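PDB 3VW5: cellobiose 2-epimerase from Ruminococcus albus, which catalyses the reversible epimerization of cellobiose to 4-O-beta-D-glucopyranosyl-D-mannose. Local coordinates for residues R52-W55 against F56-A60; A76-F79 against I80-N83; C84-Y87 against E88-G91; S120-Y123 against R124-D128; H184-E187 against A188-L192. The protein carries 2 engineered substitutions. One frame throughout, in Å; residues are numbered along the deposited sequence.

Interaction 1 of 5, residues R52-W55 against F56-A60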
loop_
_atom_site.group_PDB
_atom_site.type_symbol
_atom_site.label_atom_id
_atom_site.label_comp_id
_atom_site.label_asym_id
_atom_site.label_seq_id
_atom_site.Cartn_x
_atom_site.Cartn_y
_atom_site.Cartn_z
ATOM N N ARG A 52 -5.185 5.839 3.639
ATOM C CA ARG A 52 -4.753 4.561 4.204
ATOM C C ARG A 52 -5.442 4.248 5.536
ATOM O O ARG A 52 -5.809 3.093 5.815
ATOM C CB ARG A 52 -3.239 4.507 4.313
ATOM C CG ARG A 52 -2.580 4.412 2.965
ATOM C CD ARG A 52 -1.096 4.717 3.005
ATOM N NE ARG A 52 -0.416 4.212 1.818
ATOM C CZ ARG A 52 0.906 4.147 1.673
ATOM N NH1 ARG A 52 1.718 4.556 2.646
ATOM N NH2 ARG A 52 1.418 3.664 0.554
ATOM N N ILE A 53 -5.632 5.284 6.345
ATOM C CA ILE A 53 -6.418 5.137 7.556
ATOM C C ILE A 53 -7.862 4.750 7.192
ATOM O O ILE A 53 -8.398 3.766 7.722
ATOM C CB ILE A 53 -6.351 6.394 8.419
ATOM C CG1 ILE A 53 -4.922 6.576 8.909
ATOM C CG2 ILE A 53 -7.308 6.305 9.615
ATOM C CD1 ILE A 53 -4.626 7.958 9.490
ATOM N N LEU A 54 -8.466 5.495 6.261
ATOM C CA LEU A 54 -9.817 5.180 5.762
ATOM C C LEU A 54 -9.886 3.736 5.283
ATOM O O LEU A 54 -10.773 2.978 5.683
ATOM C CB LEU A 54 -10.258 6.141 4.654
ATOM C CG LEU A 54 -11.639 5.865 4.030
ATOM C CD1 LEU A 54 -12.710 5.610 5.086
ATOM C CD2 LEU A 54 -12.096 6.960 3.072
ATOM N N TRP A 55 -8.933 3.332 4.452
ATOM C CA TRP A 55 -8.920 1.946 4.019
ATOM C C TRP A 55 -8.857 0.998 5.214
ATOM O O TRP A 55 -9.529 -0.031 5.251
ATOM C CB TRP A 55 -7.767 1.643 3.044
ATOM C CG TRP A 55 -7.804 0.183 2.657
ATOM C CD1 TRP A 55 -8.477 -0.369 1.609
ATOM C CD2 TRP A 55 -7.204 -0.915 3.369
ATOM N NE1 TRP A 55 -8.310 -1.731 1.601
ATOM C CE2 TRP A 55 -7.539 -2.095 2.674
ATOM C CE3 TRP A 55 -6.405 -1.012 4.517
ATOM C CZ2 TRP A 55 -7.115 -3.354 3.096
ATOM C CZ3 TRP A 55 -5.987 -2.269 4.932
ATOM C CH2 TRP A 55 -6.340 -3.415 4.228
ATOM N N PHE A 56 -8.026 1.353 6.185
ATOM C CA PHE A 56 -7.748 0.482 7.309
ATOM C C PHE A 56 -8.953 0.280 8.207
ATOM O O PHE A 56 -9.283 -0.855 8.570
ATOM C CB PHE A 56 -6.618 1.057 8.146
ATOM C CG PHE A 56 -6.490 0.417 9.489
ATOM C CD1 PHE A 56 -5.948 -0.842 9.607
ATOM C CD2 PHE A 56 -6.916 1.074 10.625
ATOM C CE1 PHE A 56 -5.823 -1.434 10.830
ATOM C CE2 PHE A 56 -6.779 0.491 11.862
ATOM C CZ PHE A 56 -6.235 -0.768 11.970
ATOM N N TYR A 57 -9.606 1.373 8.581
ATOM C CA TYR A 57 -10.769 1.237 9.439
ATOM C C TYR A 57 -11.893 0.547 8.708
ATOM O O TYR A 57 -12.526 -0.372 9.254
ATOM C CB TYR A 57 -11.202 2.578 10.019
ATOM C CG TYR A 57 -10.401 2.953 11.241
ATOM C CD1 TYR A 57 -10.383 2.120 12.365
ATOM C CD2 TYR A 57 -9.657 4.123 11.275
ATOM C CE1 TYR A 57 -9.660 2.453 13.488
ATOM C CE2 TYR A 57 -8.926 4.462 12.391
ATOM C CZ TYR A 57 -8.927 3.626 13.496
ATOM O OH TYR A 57 -8.196 3.965 14.610
ATOM N N SER A 58 -12.134 0.965 7.468
ATOM C CA SER A 58 -13.173 0.313 6.682
ATOM C C SER A 58 -12.962 -1.211 6.678
ATOM O O SER A 58 -13.901 -1.973 6.882
ATOM C CB SER A 58 -13.272 0.897 5.257
ATOM O OG SER A 58 -13.402 2.318 5.272
ATOM N N ASN A 59 -11.727 -1.660 6.495
ATOM C CA ASN A 59 -11.459 -3.097 6.426
ATOM C C ASN A 59 -11.409 -3.812 7.768
ATOM O O ASN A 59 -11.711 -5.011 7.860
ATOM C CB ASN A 59 -10.185 -3.377 5.629
ATOM C CG ASN A 59 -10.436 -3.371 4.146
ATOM O OD1 ASN A 59 -10.623 -4.429 3.534
ATOM N ND2 ASN A 59 -10.483 -2.173 3.559
ATOM N N ALA A 60 -11.003 -3.080 8.800
ATOM C CA ALA A 60 -10.970 -3.626 10.148
ATOM C C ALA A 60 -12.412 -3.864 10.591
ATOM O O ALA A 60 -12.736 -4.860 11.253
ATOM C CB ALA A 60 -10.276 -2.666 11.100
#
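With CG of W55 trans to the backbone N (chi1 179°) and N59 turned back along the helix at chi1 -82°, the indole and the amide four residues later are laid one upon the other, their planes 26° apart. N59 ND2 stands above the indole face, offset toward the rim, while N59 CB makes a CH-pi contact over the six-membered ring, 4.1 Å from its centroid. What holds the amide there is the backbone: N59 ND2 donates to W55 O at 2.9 Å, with that oxygen close to the amide plane, and N59 N reaches the same W55 O at 3.0 Å from the opposite face of the carbonyl. The rotation of the amide is thereby fixed. S58 repeats the pattern one residue earlier, for S58 OG donates to L54 O at 2.7 Å from above the carbonyl plane and S58 N approaches L54 O at 3.0 Å from the other face. On another flank I53 and Y57 run side by side, I53 CG2 touching Y57 CD2 at 3.6 Å, and the Y57 hydroxyl goes on to N19. In the (alpha/alpha)6 barrel, helix 47-64 meets helix 67-84 through L54, Y57 and S58. Its other sides meet helix 109-126, where S121 bonds N59 ND2 and Y117 stacks on W55, and helix 373-385 through W55, F56 and N59.

Interaction 2 of 5, residues A76-F79 against I80-N83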
loop_
_atom_site.group_PDB
_atom_site.type_symbol
_atom_site.label_atom_id
_atom_site.label_comp_id
_atom_site.label_asym_id
_atom_site.label_seq_id
_atom_site.Cartn_x
_atom_site.Cartn_y
_atom_site.Cartn_z
ATOM N N ALA A 76 -12.488 9.680 9.095
ATOM C CA ALA A 76 -11.471 9.879 8.070
ATOM C C ALA A 76 -12.093 10.184 6.698
ATOM O O ALA A 76 -11.673 11.117 5.994
ATOM C CB ALA A 76 -10.552 8.654 7.987
ATOM N N TYR A 77 -13.089 9.388 6.321
ATOM C CA TYR A 77 -13.858 9.660 5.111
ATOM C C TYR A 77 -14.302 11.123 5.008
ATOM O O TYR A 77 -14.115 11.772 3.967
ATOM C CB TYR A 77 -15.070 8.741 5.032
ATOM C CG TYR A 77 -16.090 9.135 3.997
ATOM C CD1 TYR A 77 -15.862 8.905 2.651
ATOM C CD2 TYR A 77 -17.313 9.708 4.369
ATOM C CE1 TYR A 77 -16.815 9.247 1.689
ATOM C CE2 TYR A 77 -18.261 10.059 3.425
ATOM C CZ TYR A 77 -18.007 9.823 2.083
ATOM O OH TYR A 77 -18.940 10.157 1.127
ATOM N N GLU A 78 -14.891 11.646 6.078
ATOM C CA GLU A 78 -15.384 13.016 6.028
ATOM C C GLU A 78 -14.240 13.971 5.736
ATOM O O GLU A 78 -14.372 14.906 4.945
ATOM C CB GLU A 78 -16.102 13.397 7.323
ATOM C CG GLU A 78 -17.514 12.824 7.429
ATOM C CD GLU A 78 -18.544 13.626 6.635
ATOM O OE1 GLU A 78 -19.265 13.001 5.818
ATOM O OE2 GLU A 78 -18.648 14.873 6.831
ATOM N N PHE A 79 -13.101 13.720 6.362
ATOM C CA PHE A 79 -11.953 14.578 6.159
ATOM C C PHE A 79 -11.552 14.599 4.678
ATOM O O PHE A 79 -11.263 15.665 4.128
ATOM C CB PHE A 79 -10.784 14.146 7.050
ATOM C CG PHE A 79 -9.627 15.085 7.013
ATOM C CD1 PHE A 79 -9.678 16.294 7.705
ATOM C CD2 PHE A 79 -8.484 14.773 6.277
ATOM C CE1 PHE A 79 -8.607 17.179 7.668
ATOM C CE2 PHE A 79 -7.415 15.646 6.234
ATOM C CZ PHE A 79 -7.474 16.855 6.933
ATOM N N ILE A 80 -11.561 13.429 4.037
ATOM C CA ILE A 80 -11.142 13.322 2.640
ATOM C C ILE A 80 -12.130 14.022 1.704
ATOM O O ILE A 80 -11.760 14.923 0.934
ATOM C CB ILE A 80 -10.970 11.845 2.216
ATOM C CG1 ILE A 80 -9.750 11.233 2.900
ATOM C CG2 ILE A 80 -10.849 11.712 0.701
ATOM C CD1 ILE A 80 -9.687 9.729 2.781
ATOM N N LYS A 81 -13.391 13.609 1.793
ATOM C CA LYS A 81 -14.467 14.212 1.015
ATOM C C LYS A 81 -14.519 15.736 1.135
ATOM O O LYS A 81 -14.609 16.437 0.134
ATOM C CB LYS A 81 -15.805 13.597 1.427
ATOM C CG LYS A 81 -17.014 14.154 0.701
ATOM C CD LYS A 81 -18.278 13.451 1.155
ATOM C CE LYS A 81 -18.701 13.912 2.540
ATOM N NZ LYS A 81 -19.898 13.152 3.005
ATOM N N ASN A 82 -14.436 16.252 2.351
ATOM C CA ASN A 82 -14.631 17.687 2.565
ATOM C C ASN A 82 -13.398 18.564 2.382
ATOM O O ASN A 82 -13.517 19.781 2.313
ATOM C CB ASN A 82 -15.271 17.959 3.938
ATOM C CG ASN A 82 -16.564 17.170 4.154
ATOM O OD1 ASN A 82 -17.317 16.919 3.215
ATOM N ND2 ASN A 82 -16.808 16.758 5.390
ATOM N N ASN A 83 -12.211 17.974 2.314
ATOM C CA ASN A 83 -11.005 18.796 2.196
ATOM C C ASN A 83 -10.058 18.324 1.116
ATOM O O ASN A 83 -9.393 19.128 0.485
ATOM C CB ASN A 83 -10.229 18.875 3.523
ATOM C CG ASN A 83 -11.035 19.514 4.642
ATOM O OD1 ASN A 83 -11.545 18.817 5.519
ATOM N ND2 ASN A 83 -11.148 20.849 4.623
#
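E78 takes K81 and N82 together, in a salt bridge to K81 and a hydrogen bond from the N82 amide, spaced three and four residues along helix 67-84 of the (alpha/alpha)6 barrel. E78 and K81 lie alongside each other and point the same way, K81 NZ meeting E78 OE1 at 2.9 Å on the syn side, though 34° out of the carboxylate plane. N82 crosses the glutamate instead: its amide is turned 71° from the carboxylate, and N82 ND2 donates to E78 OE2 at 3.0 Å from above the carboxylate plane while keeping that oxygen in its own amide plane. Each carboxylate oxygen thus grips one partner. The bend at the second torsion of E78 (chi2 -80°) turns the carboxylate forward, toward the next turn, where it meets both. K81 also slants across Y77, with K81 CD 3.4 Å from Y77 OH and K81 CB over one face of the ring; its ammonium group has a second carboxylate partner in E130. A glutamine in place of E78 would keep the length but lose the charge, and would probably leave K81 NZ without its salt bridge to this turn, dependent on E130. Toward helix 47-64, I80 packs on L54 and the F79 ring stacks on that of H50. Toward its end the helix widens into a pi-type turn, and N83 N donates only weakly to F79 O, at 3.1 Å. The N83 amide crosses the F79 side chain at about a right angle, bringing N83 OD1 to 3.8 Å from F79 CD1.

Interaction 3 of 5, residues C84-Y87 against E88-G91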
loop_
_atom_site.group_PDB
_atom_site.type_symbol
_atom_site.label_atom_id
_atom_site.label_comp_id
_atom_site.label_asym_id
_atom_site.label_seq_id
_atom_site.Cartn_x
_atom_site.Cartn_y
_atom_site.Cartn_z
ATOM N N CYS A 84 -9.990 17.017 0.912
ATOM C CA CYS A 84 -8.851 16.446 0.206
ATOM C C CYS A 84 -9.074 16.302 -1.288
ATOM O O CYS A 84 -8.138 16.060 -2.047
ATOM C CB CYS A 84 -8.462 15.104 0.842
ATOM S SG CYS A 84 -7.836 15.303 2.540
ATOM N N ILE A 85 -10.322 16.474 -1.701
ATOM C CA ILE A 85 -10.707 16.285 -3.084
ATOM C C ILE A 85 -10.760 17.627 -3.812
ATOM O O ILE A 85 -11.331 18.599 -3.306
ATOM C CB ILE A 85 -12.050 15.540 -3.152
ATOM C CG1 ILE A 85 -11.809 14.055 -2.880
ATOM C CG2 ILE A 85 -12.718 15.748 -4.484
ATOM C CD1 ILE A 85 -13.043 13.221 -2.744
ATOM N N ASP A 86 -10.122 17.688 -4.978
ATOM C CA ASP A 86 -10.195 18.869 -5.820
ATOM C C ASP A 86 -11.384 18.691 -6.760
ATOM O O ASP A 86 -11.278 18.041 -7.792
ATOM C CB ASP A 86 -8.901 19.062 -6.611
ATOM C CG ASP A 86 -8.857 20.396 -7.343
ATOM O OD1 ASP A 86 -9.930 21.021 -7.499
ATOM O OD2 ASP A 86 -7.755 20.821 -7.770
ATOM N N TYR A 87 -12.522 19.268 -6.385
ATOM C CA TYR A 87 -13.750 19.075 -7.136
ATOM C C TYR A 87 -13.701 19.845 -8.433
ATOM O O TYR A 87 -14.288 19.429 -9.435
ATOM C CB TYR A 87 -14.965 19.476 -6.298
ATOM C CG TYR A 87 -15.275 18.464 -5.215
ATOM C CD1 TYR A 87 -15.824 17.222 -5.534
ATOM C CD2 TYR A 87 -15.004 18.742 -3.877
ATOM C CE1 TYR A 87 -16.107 16.292 -4.550
ATOM C CE2 TYR A 87 -15.274 17.812 -2.880
ATOM C CZ TYR A 87 -15.825 16.592 -3.218
ATOM O OH TYR A 87 -16.096 15.668 -2.226
ATOM N N GLU A 88 -12.966 20.950 -8.409
ATOM C CA GLU A 88 -12.837 21.828 -9.559
ATOM C C GLU A 88 -11.946 21.256 -10.688
ATOM O O GLU A 88 -12.361 21.192 -11.842
ATOM C CB GLU A 88 -12.348 23.194 -9.096
ATOM C CG GLU A 88 -12.082 24.159 -10.228
ATOM C CD GLU A 88 -11.578 25.509 -9.739
ATOM O OE1 GLU A 88 -11.510 25.701 -8.490
ATOM O OE2 GLU A 88 -11.248 26.375 -10.602
ATOM N N TYR A 89 -10.734 20.817 -10.364
ATOM C CA TYR A 89 -9.848 20.261 -11.389
ATOM C C TYR A 89 -9.879 18.741 -11.415
ATOM O O TYR A 89 -9.504 18.134 -12.410
ATOM C CB TYR A 89 -8.401 20.732 -11.201
ATOM C CG TYR A 89 -8.151 22.207 -11.484
ATOM C CD1 TYR A 89 -7.885 22.653 -12.779
ATOM C CD2 TYR A 89 -8.166 23.151 -10.458
ATOM C CE1 TYR A 89 -7.646 23.995 -13.051
ATOM C CE2 TYR A 89 -7.938 24.493 -10.719
ATOM C CZ TYR A 89 -7.678 24.912 -12.021
ATOM O OH TYR A 89 -7.441 26.254 -12.295
ATOM N N GLY A 90 -10.311 18.120 -10.321
ATOM C CA GLY A 90 -10.249 16.670 -10.209
ATOM C C GLY A 90 -9.130 16.132 -9.317
ATOM O O GLY A 90 -8.228 16.856 -8.918
ATOM N N GLY A 91 -9.189 14.846 -9.004
ATOM C CA GLY A 91 -8.188 14.232 -8.160
ATOM C C GLY A 91 -8.224 14.676 -6.703
ATOM O O GLY A 91 -9.210 15.252 -6.214
#
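D86 pairs with the two glycines as the chain doubles back, D86 N donating to G91 O at 2.9 Å and G90 N donating weakly to D86 O at 2.7 Å, while the end-to-end directions of residues 84-87 and 88-91 differ by 130°. The D86 side chain points toward residues 88-91. Its CG lies trans to the backbone N, which carries the carboxylate forward over the chain, where D86 OD1 receives Y89 N at 3.0 Å in a nearly straight bond. The N-H comes from well above the carboxylate plane. The other oxygen borders the Y89 side chain: D86 OD2 lies near the plane of the ring at its edge, 3.6 Å from Y89 CD2, with carboxylate and ring planes 78° apart. Two cations, R158 and K107, form salt bridges with D86 OD2, so the one carboxylate combines a backbone bond with charge pairing, an arrangement that would favour its ionised form. K107 also reaches G90 O, tying the turn to strand 102-108. The backbone angles call for glycine at G90 (phi 104°), where a CB would press on the preceding carbonyl oxygen; at G91 a positive phi favours it. The Y87 hydroxyl bonds K81 O, back on the helix. A side-chain oxygen bonding the third N-H onward, with the backbone oxygen of the same residue weakly bonding the fourth, fits an Asx motif, here in the loop that joins helix 67-84 to strand 95-96 at the barrel's periphery.

Interaction 4 of 5, residues S120-Y123 against R124-D128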
loop_
_atom_site.group_PDB
_atom_site.type_symbol
_atom_site.label_atom_id
_atom_site.label_comp_id
_atom_site.label_asym_id
_atom_site.label_seq_id
_atom_site.Cartn_x
_atom_site.Cartn_y
_atom_site.Cartn_z
ATOM N N SER A 120 -13.592 2.991 -2.156
ATOM C CA SER A 120 -14.259 1.768 -2.580
ATOM C C SER A 120 -14.517 0.914 -1.370
ATOM O O SER A 120 -15.597 0.371 -1.193
ATOM C CB SER A 120 -13.423 0.992 -3.592
ATOM O OG SER A 120 -13.293 1.705 -4.806
ATOM N N SER A 121 -13.507 0.811 -0.526
ATOM C CA SER A 121 -13.583 -0.023 0.661
ATOM C C SER A 121 -14.609 0.506 1.651
ATOM O O SER A 121 -15.310 -0.262 2.293
ATOM C CB SER A 121 -12.208 -0.093 1.318
ATOM O OG SER A 121 -11.443 -1.098 0.704
ATOM N N TYR A 122 -14.689 1.823 1.770
ATOM C CA TYR A 122 -15.603 2.436 2.716
ATOM C C TYR A 122 -17.024 2.185 2.260
ATOM O O TYR A 122 -17.905 1.920 3.082
ATOM C CB TYR A 122 -15.348 3.929 2.847
ATOM C CG TYR A 122 -16.328 4.611 3.765
ATOM C CD1 TYR A 122 -16.352 4.320 5.120
ATOM C CD2 TYR A 122 -17.229 5.554 3.274
ATOM C CE1 TYR A 122 -17.241 4.947 5.957
ATOM C CE2 TYR A 122 -18.124 6.186 4.101
ATOM C CZ TYR A 122 -18.133 5.876 5.446
ATOM O OH TYR A 122 -19.042 6.501 6.273
ATOM N N TYR A 123 -17.239 2.242 0.946
ATOM C CA TYR A 123 -18.524 1.852 0.374
ATOM C C TYR A 123 -18.861 0.391 0.702
ATOM O O TYR A 123 -19.949 0.104 1.197
ATOM C CB TYR A 123 -18.565 2.110 -1.140
ATOM C CG TYR A 123 -19.748 1.474 -1.848
ATOM C CD1 TYR A 123 -21.058 1.928 -1.617
ATOM C CD2 TYR A 123 -19.559 0.422 -2.739
ATOM C CE1 TYR A 123 -22.130 1.349 -2.251
ATOM C CE2 TYR A 123 -20.615 -0.163 -3.374
ATOM C CZ TYR A 123 -21.903 0.301 -3.131
ATOM O OH TYR A 123 -22.957 -0.292 -3.782
ATOM N N ARG A 124 -17.939 -0.535 0.440
ATOM C CA ARG A 124 -18.186 -1.937 0.778
ATOM C C ARG A 124 -18.470 -2.076 2.263
ATOM O O ARG A 124 -19.051 -3.052 2.717
ATOM C CB ARG A 124 -16.997 -2.817 0.406
ATOM C CG ARG A 124 -16.746 -2.906 -1.080
ATOM C CD ARG A 124 -15.604 -3.861 -1.379
ATOM N NE ARG A 124 -15.845 -5.196 -0.846
ATOM C CZ ARG A 124 -14.961 -5.903 -0.146
ATOM N NH1 ARG A 124 -13.753 -5.401 0.135
ATOM N NH2 ARG A 124 -15.290 -7.122 0.280
ATOM N N ALA A 125 -18.039 -1.083 3.023
ATOM C CA ALA A 125 -18.161 -1.149 4.462
ATOM C C ALA A 125 -19.495 -0.598 4.959
ATOM O O ALA A 125 -20.085 -1.177 5.862
ATOM C CB ALA A 125 -16.996 -0.416 5.132
ATOM N N SER A 126 -19.970 0.498 4.359
ATOM C CA SER A 126 -20.940 1.366 5.024
ATOM C C SER A 126 -22.446 1.300 4.657
ATOM O O SER A 126 -23.280 1.646 5.508
ATOM C CB SER A 126 -20.446 2.809 5.034
ATOM O OG SER A 126 -20.082 3.202 3.721
ATOM N N GLY A 127 -22.846 0.957 3.435
ATOM C CA GLY A 127 -22.149 1.274 2.226
ATOM C C GLY A 127 -22.853 2.517 1.712
ATOM O O GLY A 127 -23.857 2.435 1.012
ATOM N N ASP A 128 -22.337 3.668 2.134
ATOM C CA ASP A 128 -22.721 4.983 1.642
ATOM C C ASP A 128 -22.439 5.088 0.140
ATOM O O ASP A 128 -21.290 4.999 -0.300
ATOM C CB ASP A 128 -21.914 6.037 2.404
ATOM C CG ASP A 128 -22.301 7.445 2.041
ATOM O OD1 ASP A 128 -21.958 8.379 2.809
ATOM O OD2 ASP A 128 -22.966 7.614 0.992
#
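S126 lies over the face of Y122, four residues back, near the end of helix 109-126. With Y122 CG opposite the backbone N (chi1 177°), the phenol ring extends along the helix beneath the serine; S126 CB stands 4.1 Å from the ring centroid, 19° off the normal, as a CH-pi contact. The serine takes the crowded position between its backbone N and carbonyl carbon (chi1 52°), turning OG to the Y122 carbonyl, over the ring face. S126 OG donates to Y122 O at 2.6 Å from above the carbonyl plane, while D128 N donates to S126 OG at 2.8 Å, closing an ST turn. D128 N-caps the next helix, its carboxylate bonded to E130 N. Y123 has nearly the same first torsion but projects from another side of the helix, with D128 O at its ring edge, 3.3 Å from Y123 CD1. A serine in place of Y122 has no ring and would probably leave S126 CB without its CH-pi partner and Y77 without its stack, opening a gap beside helix 67-84. As donor to one backbone group and acceptor from another, the S126 hydroxyl links the last turn of one helix to the cap of the next.

Interaction 5 of 5, residues H184-E187 against A188-L192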
loop_
_atom_site.group_PDB
_atom_site.type_symbol
_atom_site.label_atom_id
_atom_site.label_comp_id
_atom_site.label_asym_id
_atom_site.label_seq_id
_atom_site.Cartn_x
_atom_site.Cartn_y
_atom_site.Cartn_z
ATOM N N HIS A 184 -0.279 0.262 -7.662
ATOM C CA HIS A 184 -1.334 0.840 -6.844
ATOM C C HIS A 184 -2.610 1.230 -7.614
ATOM O O HIS A 184 -3.689 1.315 -7.028
ATOM C CB HIS A 184 -0.788 1.930 -5.915
ATOM C CG HIS A 184 0.071 1.369 -4.825
ATOM N ND1 HIS A 184 -0.449 0.636 -3.777
ATOM C CD2 HIS A 184 1.415 1.360 -4.657
ATOM C CE1 HIS A 184 0.531 0.228 -2.997
ATOM N NE2 HIS A 184 1.674 0.660 -3.505
ATOM N N LEU A 185 -2.497 1.418 -8.925
ATOM C CA LEU A 185 -3.695 1.435 -9.773
ATOM C C LEU A 185 -4.338 0.042 -9.804
ATOM O O LEU A 185 -5.549 -0.093 -9.624
ATOM C CB LEU A 185 -3.393 1.941 -11.185
ATOM C CG LEU A 185 -3.097 3.439 -11.323
ATOM C CD1 LEU A 185 -2.596 3.750 -12.722
ATOM C CD2 LEU A 185 -4.304 4.320 -10.983
ATOM N N ILE A 186 -3.537 -0.997 -10.009
ATOM C CA ILE A 186 -4.090 -2.345 -9.932
ATOM C C ILE A 186 -4.855 -2.527 -8.615
ATOM O O ILE A 186 -6.000 -2.947 -8.602
ATOM C CB ILE A 186 -2.990 -3.415 -10.104
ATOM C CG1 ILE A 186 -2.544 -3.489 -11.570
ATOM C CG2 ILE A 186 -3.456 -4.762 -9.609
ATOM C CD1 ILE A 186 -1.147 -4.044 -11.772
ATOM N N GLU A 187 -4.216 -2.166 -7.513
ATOM C CA GLU A 187 -4.760 -2.364 -6.183
ATOM C C GLU A 187 -6.113 -1.663 -6.011
ATOM O O GLU A 187 -7.075 -2.269 -5.535
ATOM C CB GLU A 187 -3.750 -1.825 -5.177
ATOM C CG GLU A 187 -4.065 -2.034 -3.719
ATOM C CD GLU A 187 -3.080 -1.266 -2.854
ATOM O OE1 GLU A 187 -2.399 -1.878 -1.987
ATOM O OE2 GLU A 187 -2.971 -0.032 -3.060
ATOM N N ALA A 188 -6.172 -0.389 -6.398
ATOM C CA ALA A 188 -7.402 0.415 -6.328
ATOM C C ALA A 188 -8.512 -0.105 -7.241
ATOM O O ALA A 188 -9.640 -0.288 -6.798
ATOM C CB ALA A 188 -7.117 1.910 -6.622
ATOM N N TYR A 189 -8.189 -0.322 -8.514
ATOM C CA TYR A 189 -9.188 -0.743 -9.496
ATOM C C TYR A 189 -9.746 -2.113 -9.159
ATOM O O TYR A 189 -10.931 -2.373 -9.366
ATOM C CB TYR A 189 -8.627 -0.733 -10.920
ATOM C CG TYR A 189 -8.439 0.649 -11.478
ATOM C CD1 TYR A 189 -8.254 0.851 -12.842
ATOM C CD2 TYR A 189 -8.451 1.762 -10.644
ATOM C CE1 TYR A 189 -8.078 2.124 -13.365
ATOM C CE2 TYR A 189 -8.284 3.047 -11.150
ATOM C CZ TYR A 189 -8.089 3.221 -12.513
ATOM O OH TYR A 189 -7.910 4.496 -13.029
ATOM N N THR A 190 -8.890 -2.988 -8.643
ATOM C CA THR A 190 -9.351 -4.263 -8.115
ATOM C C THR A 190 -10.477 -4.033 -7.113
ATOM O O THR A 190 -11.484 -4.727 -7.146
ATOM C CB THR A 190 -8.222 -5.056 -7.433
ATOM O OG1 THR A 190 -7.199 -5.332 -8.387
ATOM C CG2 THR A 190 -8.751 -6.375 -6.881
ATOM N N GLU A 191 -10.312 -3.051 -6.235
ATOM C CA GLU A 191 -11.269 -2.833 -5.156
ATOM C C GLU A 191 -12.546 -2.184 -5.680
ATOM O O GLU A 191 -13.626 -2.494 -5.209
ATOM C CB GLU A 191 -10.642 -1.998 -4.016
ATOM C CG GLU A 191 -11.468 -1.884 -2.733
ATOM C CD GLU A 191 -11.557 -3.199 -1.949
ATOM O OE1 GLU A 191 -12.185 -3.213 -0.856
ATOM O OE2 GLU A 191 -10.998 -4.222 -2.417
ATOM N N LEU A 192 -12.413 -1.281 -6.647
ATOM C CA LEU A 192 -13.559 -0.633 -7.279
ATOM C C LEU A 192 -14.381 -1.666 -8.026
ATOM O O LEU A 192 -15.591 -1.561 -8.095
ATOM C CB LEU A 192 -13.108 0.431 -8.280
ATOM C CG LEU A 192 -13.859 1.768 -8.282
ATOM C CD1 LEU A 192 -13.756 2.442 -9.654
ATOM C CD2 LEU A 192 -15.304 1.606 -7.847
#
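H184 begins the run with its carbonyl, where A188 N donates to H184 O at 3.1 Å from above the carbonyl plane. Its ring is directed along the same flank to E187: H184 ND1 donates to E187 OE2 at 2.7 Å, the oxygen lying in the imidazole plane although the donor stands 53° out of the carboxylate plane of E187. L185 comes next and lies beside Y189, both pointing the same way, with L185 CD2 4.2 Å from Y189 CE2; the hydroxyl of Y189 bonds E143 on helix 129-145. Helix 179-196 belongs to the inner ring of the (alpha/alpha)6 barrel, and helices 109-126 and 241-258 pack on either flank of it. I186 gives its carbonyl to two donors of T190: T190 OG1 at 2.7 Å from I186 O, above the carbonyl plane, and T190 N at 2.9 Å from I186 O. The threonine hydroxyl is turned back to I186 by its first torsion (chi1 -61°), which sets OG1 beside its own backbone N. E187 ends the segment with its chain extended, so that E187 OE1 meets R377 and Y373, while E191 N bonds E187 O weakly, at 3.4 Å.

Interactions 1 and 5 are buried turns of inner helices and share one device, a serine or threonine hydroxyl returned to the carbonyl four residues back; interaction 4, only partly buried, uses it at a helix end. Interaction 4 joins the other two: S121 bonds both N59 and E191, and R124 forms a salt bridge with E191. Interaction 2 lies farther out, on helix 67-84, where I80 meets L54 and a charged network includes E130 of helix 129-145. Interaction 3 continues the same chain into a loop whose centre is about 22 Å from that of the protein; there a carboxylate accepting a backbone N-H and backbone bonds to two glycines replace helical bonds, and Y87 reaches K81.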